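Local coordinates for protein metazoan TIR-STING fusion (Crassostrea gigas, PDB 6WT6) that joins a TIR domain to a STING ligand-binding domain in one chain and assembles as a two-chain complex, at residues Phe34-Ala39 with Lys102-Met107. Residues are numbered along the deposited sequence; the frame is centred on the assembly and turned at random.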
loop_
_atom_site.group_PDB
_atom_site.type_symbol
_atom_site.label_atom_id
_atom_site.label_comp_id
_atom_site.label_asym_id
_atom_site.label_seq_id
_atom_site.Cartn_x
_atom_site.Cartn_y
_atom_site.Cartn_z
ATOM N N PHE A 34 3.895 -18.148 -17.878
ATOM C CA PHE A 34 4.580 -17.090 -18.601
ATOM C C PHE A 34 6.073 -17.236 -18.356
ATOM O O PHE A 34 6.515 -17.295 -17.205
ATOM C CB PHE A 34 4.107 -15.704 -18.159
ATOM C CG PHE A 34 4.912 -14.571 -18.745
ATOM C CD1 PHE A 34 4.751 -14.202 -20.071
ATOM C CD2 PHE A 34 5.820 -13.870 -17.968
ATOM C CE1 PHE A 34 5.486 -13.159 -20.614
ATOM C CE2 PHE A 34 6.559 -12.825 -18.506
ATOM C CZ PHE A 34 6.389 -12.471 -19.830
ATOM N N ILE A 35 6.839 -17.307 -19.436
ATOM C CA ILE A 35 8.289 -17.431 -19.360
ATOM C C ILE A 35 8.880 -16.028 -19.440
ATOM O O ILE A 35 8.882 -15.402 -20.503
ATOM C CB ILE A 35 8.829 -18.344 -20.466
ATOM C CG1 ILE A 35 8.320 -19.769 -20.253
ATOM C CG2 ILE A 35 10.348 -18.316 -20.499
ATOM C CD1 ILE A 35 8.776 -20.748 -21.299
ATOM N N SER A 36 9.366 -15.529 -18.305
ATOM C CA SER A 36 10.001 -14.221 -18.222
ATOM C C SER A 36 11.507 -14.401 -18.368
ATOM O O SER A 36 12.141 -15.067 -17.543
ATOM C CB SER A 36 9.663 -13.535 -16.899
ATOM O OG SER A 36 10.179 -12.218 -16.855
ATOM N N TYR A 37 12.075 -13.806 -19.415
ATOM C CA TYR A 37 13.489 -13.964 -19.713
ATOM C C TYR A 37 14.050 -12.641 -20.210
ATOM O O TYR A 37 13.318 -11.775 -20.697
ATOM C CB TYR A 37 13.724 -15.066 -20.754
ATOM C CG TYR A 37 13.093 -14.784 -22.102
ATOM C CD1 TYR A 37 11.732 -14.988 -22.313
ATOM C CD2 TYR A 37 13.857 -14.327 -23.167
ATOM C CE1 TYR A 37 11.153 -14.732 -23.544
ATOM C CE2 TYR A 37 13.289 -14.072 -24.398
ATOM C CZ TYR A 37 11.939 -14.274 -24.583
ATOM O OH TYR A 37 11.374 -14.021 -25.812
ATOM N N CYS A 38 15.366 -12.490 -20.067
ATOM C CA CYS A 38 16.071 -11.362 -20.661
ATOM C C CYS A 38 16.365 -11.677 -22.122
ATOM O O CYS A 38 17.103 -12.621 -22.420
ATOM C CB CYS A 38 17.365 -11.066 -19.906
ATOM S SG CYS A 38 18.395 -9.805 -20.700
ATOM N N ALA A 39 15.786 -10.890 -23.031
ATOM C CA ALA A 39 15.961 -11.155 -24.455
ATOM C C ALA A 39 17.401 -10.957 -24.913
ATOM O O ALA A 39 17.790 -11.510 -25.948
ATOM C CB ALA A 39 15.016 -10.268 -25.265
ATOM N N LYS A 102 16.030 -5.824 -12.495
ATOM C CA LYS A 102 15.557 -4.661 -11.756
ATOM C C LYS A 102 14.240 -4.112 -12.287
ATOM O O LYS A 102 13.761 -3.092 -11.782
ATOM C CB LYS A 102 16.616 -3.549 -11.789
ATOM C CG LYS A 102 17.946 -3.912 -11.139
ATOM C CD LYS A 102 17.871 -3.851 -9.620
ATOM C CE LYS A 102 19.227 -4.146 -8.992
ATOM N NZ LYS A 102 19.252 -3.860 -7.529
ATOM N N PHE A 103 13.644 -4.758 -13.289
ATOM C CA PHE A 103 12.462 -4.208 -13.939
ATOM C C PHE A 103 11.414 -5.286 -14.184
ATOM O O PHE A 103 10.512 -5.480 -13.363
ATOM C CB PHE A 103 12.859 -3.529 -15.253
ATOM C CG PHE A 103 11.870 -2.506 -15.730
ATOM C CD1 PHE A 103 11.623 -1.366 -14.987
ATOM C CD2 PHE A 103 11.203 -2.676 -16.930
ATOM C CE1 PHE A 103 10.718 -0.422 -15.424
ATOM C CE2 PHE A 103 10.298 -1.734 -17.375
ATOM C CZ PHE A 103 10.054 -0.606 -16.620
ATOM N N GLU A 104 11.531 -6.000 -15.309
ATOM C CA GLU A 104 10.484 -6.942 -15.692
ATOM C C GLU A 104 10.387 -8.103 -14.712
ATOM O O GLU A 104 9.293 -8.629 -14.479
ATOM C CB GLU A 104 10.727 -7.463 -17.107
ATOM C CG GLU A 104 9.520 -8.163 -17.696
ATOM C CD GLU A 104 9.842 -8.949 -18.950
ATOM O OE1 GLU A 104 10.226 -8.333 -19.968
ATOM O OE2 GLU A 104 9.703 -10.190 -18.917
ATOM N N MET A 105 11.514 -8.519 -14.132
ATOM C CA MET A 105 11.482 -9.631 -13.188
ATOM C C MET A 105 10.749 -9.242 -11.910
ATOM O O MET A 105 9.969 -10.035 -11.368
ATOM C CB MET A 105 12.904 -10.098 -12.878
ATOM C CG MET A 105 13.013 -11.376 -12.057
ATOM S SD MET A 105 14.693 -11.592 -11.435
ATOM C CE MET A 105 14.595 -10.567 -9.968
ATOM N N LEU A 106 10.969 -8.019 -11.421
ATOM C CA LEU A 106 10.321 -7.585 -10.189
ATOM C C LEU A 106 8.831 -7.338 -10.376
ATOM O O LEU A 106 8.090 -7.336 -9.388
ATOM C CB LEU A 106 10.994 -6.322 -9.651
ATOM C CG LEU A 106 12.493 -6.446 -9.371
ATOM C CD1 LEU A 106 13.036 -5.166 -8.759
ATOM C CD2 LEU A 106 12.771 -7.638 -8.469
ATOM N N MET A 107 8.379 -7.129 -11.615
ATOM C CA MET A 107 6.948 -6.994 -11.860
ATOM C C MET A 107 6.202 -8.284 -11.553
ATOM O O MET A 107 5.036 -8.241 -11.148
ATOM C CB MET A 107 6.696 -6.577 -13.309
ATOM C CG MET A 107 7.228 -5.208 -13.665
ATOM S SD MET A 107 6.897 -4.743 -15.375
ATOM C CE MET A 107 7.794 -3.197 -15.452
#
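The Phe34 ring receives Glu104 at its edge: OE2 of Glu104 lies near the ring plane, 4.1 Å from CE2 of Phe34, and the carboxylate is turned 48° against the ring. Both residues belong to the TIR domain, whose parallel sheet has the order 60-62, 31-36, 84-91, 120-124; Phe34 and Ser36 lie on an inner strand, Glu104 on the short, weakly bonded helix 104-108. Between strand and helix runs one hydrogen bond, from OG of Ser36 to OE2 of Glu104, 2.9 Å long. The hydroxyl meets OE2 on its anti side, 26° out of the carboxylate plane. Chi1 of Glu104 (-166°) sets CG anti to the backbone N, and the chain continues extended, which carries the carboxylate across to the strand although the nearest CA atoms of the two segments, Ser36 CA and Met105 CA, stay 7.0 Å apart. Of the 120 Å² buried between the segments, Glu104 contributes 54 Å², and the close approaches from Phe34 and Ser36 all end on its OE2, so this one side chain makes most of the join. Val77 of helix 74-82 also touches Glu104, and Trp100 NE1 forms a weak hydrogen bond with Ser36 OG. Phe34 CZ, like CE2, lies 4.1 Å from Glu104 OE2.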